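Local coordinates for protein trans-4-hydroxy-L-proline dehydratase (Clostridioides difficile 70-100-2010, PDB 6VXC) that catalyses the dehydration of trans-4-hydroxy-L-proline to (S)-1-pyrroline-5-carboxylate by glycyl radical chemistry in anaerobic hydroxyproline degradation, at residues Glu63-Lys73 with Tyr215-Ile226. Numbering follows the deposited sequence.
Sequences EIPVLRALSFK and YNKKADLEAMAI
Ile226 lies over the groove formed by Val66, Ala69, Leu70 and Lys73, a knob in a hole of the facing helix. Its two branches divide the work: CG2, anti to the backbone N, rests 3.7 Å from Ala69 CB, whereas CD1 reaches out between Val66 CG1 and Leu70 CD2, 3.9 Å from each. The extended Lys73 chain crosses the Ile226 side chain at about a right angle, with its CD against Ile226 CG2. Val66 returns the knob, seated among Ala219, Glu222, Ala223 and Ile226.

Alanines allow the backbones to come close. Ala223 CB meets Pro65 CB at 3.8 Å and lies 3.2 Å from Pro65 O, and Ala69 CB lies 3.3 Å from Ala223 O, consistent with an axis separation of 8.0 Å between these nearly parallel segments (3°). Pro542 of helix 542-546 touches both alanines. Toward the N-terminal end the Pro65 ring packs by CG against Asp220 OD1 at 3.6 Å, while OD2 of that carboxylate is held by Asp557 N and Arg560.

At the exposed margin Glu63, the N-cap residue of helix 64-78, bends at chi2 (-73°), and Tyr215 OH is modelled as donating to Glu63 OE1 at 2.4 Å, so short that the exact length is doubtful. Away from the annotated sites, helices 64-78 and 214-248 of the pyruvate formate lyase-like region are thus held mainly by shape and apolar contact, and little by polar bonding.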
loop_
_atom_site.group_PDB
_atom_site.type_symbol
_atom_site.label_atom_id
_atom_site.label_comp_id
_atom_site.label_asym_id
_atom_site.label_seq_id
_atom_site.Cartn_x
_atom_site.Cartn_y
_atom_site.Cartn_z
ATOM N N GLU A 63 -26.692 8.995 15.308
ATOM C CA GLU A 63 -25.318 9.474 15.250
ATOM C C GLU A 63 -24.595 8.818 14.070
ATOM O O GLU A 63 -24.975 7.749 13.599
ATOM C CB GLU A 63 -24.585 9.180 16.563
ATOM C CG GLU A 63 -25.302 9.667 17.831
ATOM C CD GLU A 63 -25.256 11.176 18.013
ATOM O OE1 GLU A 63 -25.915 11.692 18.945
ATOM O OE2 GLU A 63 -24.572 11.856 17.219
ATOM N N ILE A 64 -23.541 9.481 13.585
ATOM C CA ILE A 64 -22.897 9.041 12.340
ATOM C C ILE A 64 -22.354 7.623 12.432
ATOM O O ILE A 64 -22.507 6.868 11.466
ATOM C CB ILE A 64 -21.841 10.060 11.895
ATOM C CG1 ILE A 64 -22.544 11.366 11.500
ATOM C CG2 ILE A 64 -21.075 9.513 10.703
ATOM C CD1 ILE A 64 -21.611 12.508 11.210
ATOM N N PRO A 65 -21.725 7.189 13.519
ATOM C CA PRO A 65 -21.290 5.782 13.556
ATOM C C PRO A 65 -22.432 4.802 13.337
ATOM O O PRO A 65 -22.280 3.837 12.576
ATOM C CB PRO A 65 -20.643 5.636 14.943
ATOM C CG PRO A 65 -20.840 6.942 15.637
ATOM C CD PRO A 65 -21.192 7.975 14.636
ATOM N N VAL A 66 -23.586 5.034 13.960
ATOM C CA VAL A 66 -24.729 4.157 13.736
ATOM C C VAL A 66 -25.220 4.269 12.296
ATOM O O VAL A 66 -25.616 3.272 11.684
ATOM C CB VAL A 66 -25.842 4.461 14.753
ATOM C CG1 VAL A 66 -27.114 3.714 14.389
ATOM C CG2 VAL A 66 -25.392 4.073 16.164
ATOM N N LEU A 67 -25.207 5.479 11.733
ATOM C CA LEU A 67 -25.594 5.648 10.334
ATOM C C LEU A 67 -24.725 4.805 9.404
ATOM O O LEU A 67 -25.232 4.154 8.486
ATOM C CB LEU A 67 -25.528 7.125 9.940
ATOM C CG LEU A 67 -25.734 7.481 8.466
ATOM C CD1 LEU A 67 -27.061 6.997 7.976
ATOM C CD2 LEU A 67 -25.665 8.974 8.321
ATOM N N ARG A 68 -23.410 4.825 9.606
ATOM C CA ARG A 68 -22.531 4.000 8.780
ATOM C C ARG A 68 -22.846 2.516 8.954
ATOM O O ARG A 68 -22.934 1.769 7.976
ATOM C CB ARG A 68 -21.071 4.272 9.139
ATOM C CG ARG A 68 -20.616 5.711 8.930
ATOM C CD ARG A 68 -20.675 6.114 7.468
ATOM N NE ARG A 68 -19.912 5.196 6.630
ATOM C CZ ARG A 68 -19.978 5.161 5.305
ATOM N NH1 ARG A 68 -19.258 4.282 4.640
ATOM N NH2 ARG A 68 -20.780 5.998 4.649
ATOM N N ALA A 69 -23.030 2.071 10.198
ATOM C CA ALA A 69 -23.312 0.657 10.444
ATOM C C ALA A 69 -24.649 0.238 9.832
ATOM O O ALA A 69 -24.751 -0.817 9.193
ATOM C CB ALA A 69 -23.292 0.381 11.946
ATOM N N LEU A 70 -25.691 1.058 10.025
ATOM C CA LEU A 70 -26.989 0.766 9.422
ATOM C C LEU A 70 -26.909 0.783 7.900
ATOM O O LEU A 70 -27.579 -0.004 7.228
ATOM C CB LEU A 70 -28.042 1.763 9.915
ATOM C CG LEU A 70 -28.505 1.630 11.365
ATOM C CD1 LEU A 70 -29.403 2.813 11.786
ATOM C CD2 LEU A 70 -29.206 0.296 11.573
ATOM N N SER A 71 -26.100 1.681 7.334
ATOM C CA SER A 71 -25.957 1.704 5.882
ATOM C C SER A 71 -25.234 0.457 5.379
ATOM O O SER A 71 -25.623 -0.122 4.360
ATOM C CB SER A 71 -25.209 2.965 5.444
ATOM O OG SER A 71 -25.939 4.120 5.807
ATOM N N PHE A 72 -24.170 0.043 6.071
ATOM C CA PHE A 72 -23.488 -1.193 5.706
ATOM C C PHE A 72 -24.433 -2.383 5.792
ATOM O O PHE A 72 -24.479 -3.226 4.888
ATOM C CB PHE A 72 -22.278 -1.410 6.610
ATOM C CG PHE A 72 -21.522 -2.693 6.322
ATOM C CD1 PHE A 72 -20.794 -2.831 5.147
ATOM C CD2 PHE A 72 -21.513 -3.732 7.239
ATOM C CE1 PHE A 72 -20.083 -3.997 4.871
ATOM C CE2 PHE A 72 -20.800 -4.904 6.976
ATOM C CZ PHE A 72 -20.091 -5.035 5.786
ATOM N N LYS A 73 -25.197 -2.468 6.885
ATOM C CA LYS A 73 -26.131 -3.575 7.041
ATOM C C LYS A 73 -27.175 -3.579 5.936
ATOM O O LYS A 73 -27.514 -4.637 5.395
ATOM C CB LYS A 73 -26.806 -3.518 8.408
ATOM C CG LYS A 73 -27.717 -4.716 8.675
ATOM C CD LYS A 73 -28.314 -4.637 10.058
ATOM C CE LYS A 73 -29.341 -5.719 10.306
ATOM N NZ LYS A 73 -30.241 -5.287 11.399
ATOM N N TYR A 215 -21.241 8.604 26.582
ATOM C CA TYR A 215 -22.137 8.738 25.433
ATOM C C TYR A 215 -21.420 8.419 24.127
ATOM O O TYR A 215 -21.989 7.765 23.242
ATOM C CB TYR A 215 -22.709 10.157 25.386
ATOM C CG TYR A 215 -23.684 10.403 24.269
ATOM C CD1 TYR A 215 -23.245 10.794 23.015
ATOM C CD2 TYR A 215 -25.049 10.269 24.473
ATOM C CE1 TYR A 215 -24.139 11.026 21.994
ATOM C CE2 TYR A 215 -25.948 10.503 23.462
ATOM C CZ TYR A 215 -25.487 10.884 22.229
ATOM O OH TYR A 215 -26.394 11.106 21.227
ATOM N N ASN A 216 -20.197 8.936 23.965
ATOM C CA ASN A 216 -19.429 8.648 22.757
ATOM C C ASN A 216 -19.101 7.169 22.659
ATOM O O ASN A 216 -19.114 6.595 21.570
ATOM C CB ASN A 216 -18.139 9.473 22.732
ATOM C CG ASN A 216 -18.402 10.970 22.723
ATOM O OD1 ASN A 216 -19.346 11.453 22.101
ATOM N ND2 ASN A 216 -17.565 11.707 23.424
ATOM N N LYS A 217 -18.785 6.537 23.788
ATOM C CA LYS A 217 -18.530 5.104 23.776
ATOM C C LYS A 217 -19.763 4.333 23.327
ATOM O O LYS A 217 -19.663 3.405 22.514
ATOM C CB LYS A 217 -18.092 4.636 25.159
ATOM C CG LYS A 217 -16.824 5.299 25.697
ATOM C CD LYS A 217 -16.066 4.317 26.551
ATOM C CE LYS A 217 -15.650 4.851 27.898
ATOM N NZ LYS A 217 -14.694 5.968 27.911
ATOM N N LYS A 218 -20.939 4.722 23.838
ATOM C CA LYS A 218 -22.176 4.023 23.504
ATOM C C LYS A 218 -22.478 4.093 22.015
ATOM O O LYS A 218 -22.856 3.087 21.407
ATOM C CB LYS A 218 -23.342 4.605 24.306
ATOM C CG LYS A 218 -24.647 3.835 24.169
ATOM C CD LYS A 218 -25.812 4.589 24.816
ATOM C CE LYS A 218 -27.133 3.849 24.676
ATOM N NZ LYS A 218 -27.192 2.713 25.638
ATOM N N ALA A 219 -22.318 5.279 21.412
ATOM C CA ALA A 219 -22.580 5.442 19.986
ATOM C C ALA A 219 -21.665 4.541 19.152
ATOM O O ALA A 219 -22.125 3.864 18.223
ATOM C CB ALA A 219 -22.413 6.914 19.595
ATOM N N ASP A 220 -20.369 4.504 19.484
ATOM C CA ASP A 220 -19.441 3.637 18.749
ATOM C C ASP A 220 -19.740 2.153 18.983
ATOM O O ASP A 220 -19.704 1.361 18.046
ATOM C CB ASP A 220 -17.991 3.930 19.156
ATOM C CG ASP A 220 -17.391 5.150 18.448
ATOM O OD1 ASP A 220 -17.977 5.638 17.457
ATOM O OD2 ASP A 220 -16.313 5.609 18.896
ATOM N N LEU A 221 -20.029 1.761 20.227
ATOM C CA LEU A 221 -20.310 0.356 20.531
ATOM C C LEU A 221 -21.624 -0.096 19.892
ATOM O O LEU A 221 -21.713 -1.211 19.367
ATOM C CB LEU A 221 -20.344 0.160 22.050
ATOM C CG LEU A 221 -18.971 0.251 22.720
ATOM C CD1 LEU A 221 -19.091 0.553 24.188
ATOM C CD2 LEU A 221 -18.174 -1.045 22.525
ATOM N N GLU A 222 -22.654 0.753 19.927
ATOM C CA GLU A 222 -23.898 0.415 19.234
ATOM C C GLU A 222 -23.658 0.187 17.748
ATOM O O GLU A 222 -24.239 -0.723 17.149
ATOM C CB GLU A 222 -24.958 1.509 19.423
ATOM C CG GLU A 222 -25.594 1.558 20.779
ATOM C CD GLU A 222 -26.700 2.620 20.894
ATOM O OE1 GLU A 222 -27.530 2.483 21.816
ATOM O OE2 GLU A 222 -26.755 3.563 20.070
ATOM N N ALA A 223 -22.830 1.026 17.123
ATOM C CA ALA A 223 -22.524 0.820 15.715
ATOM C C ALA A 223 -21.795 -0.504 15.491
ATOM O O ALA A 223 -22.071 -1.218 14.523
ATOM C CB ALA A 223 -21.701 1.993 15.181
ATOM N N MET A 224 -20.849 -0.838 16.370
ATOM C CA MET A 224 -20.125 -2.097 16.223
ATOM C C MET A 224 -21.068 -3.287 16.288
ATOM O O MET A 224 -20.897 -4.264 15.548
ATOM C CB MET A 224 -19.028 -2.212 17.282
ATOM C CG MET A 224 -17.865 -1.259 17.071
ATOM S SD MET A 224 -16.634 -1.439 18.368
ATOM C CE MET A 224 -16.317 0.258 18.759
ATOM N N ALA A 225 -22.066 -3.226 17.178
ATOM C CA ALA A 225 -23.039 -4.312 17.301
ATOM C C ALA A 225 -23.844 -4.489 16.020
ATOM O O ALA A 225 -24.119 -5.620 15.593
ATOM C CB ALA A 225 -23.966 -4.051 18.492
ATOM N N ILE A 226 -24.240 -3.384 15.399
ATOM C CA ILE A 226 -24.950 -3.465 14.133
ATOM C C ILE A 226 -24.052 -4.054 13.048
ATOM O O ILE A 226 -24.505 -4.835 12.209
ATOM C CB ILE A 226 -25.499 -2.076 13.753
ATOM C CG1 ILE A 226 -26.604 -1.659 14.753
ATOM C CG2 ILE A 226 -25.984 -2.085 12.319
ATOM C CD1 ILE A 226 -26.969 -0.179 14.711
#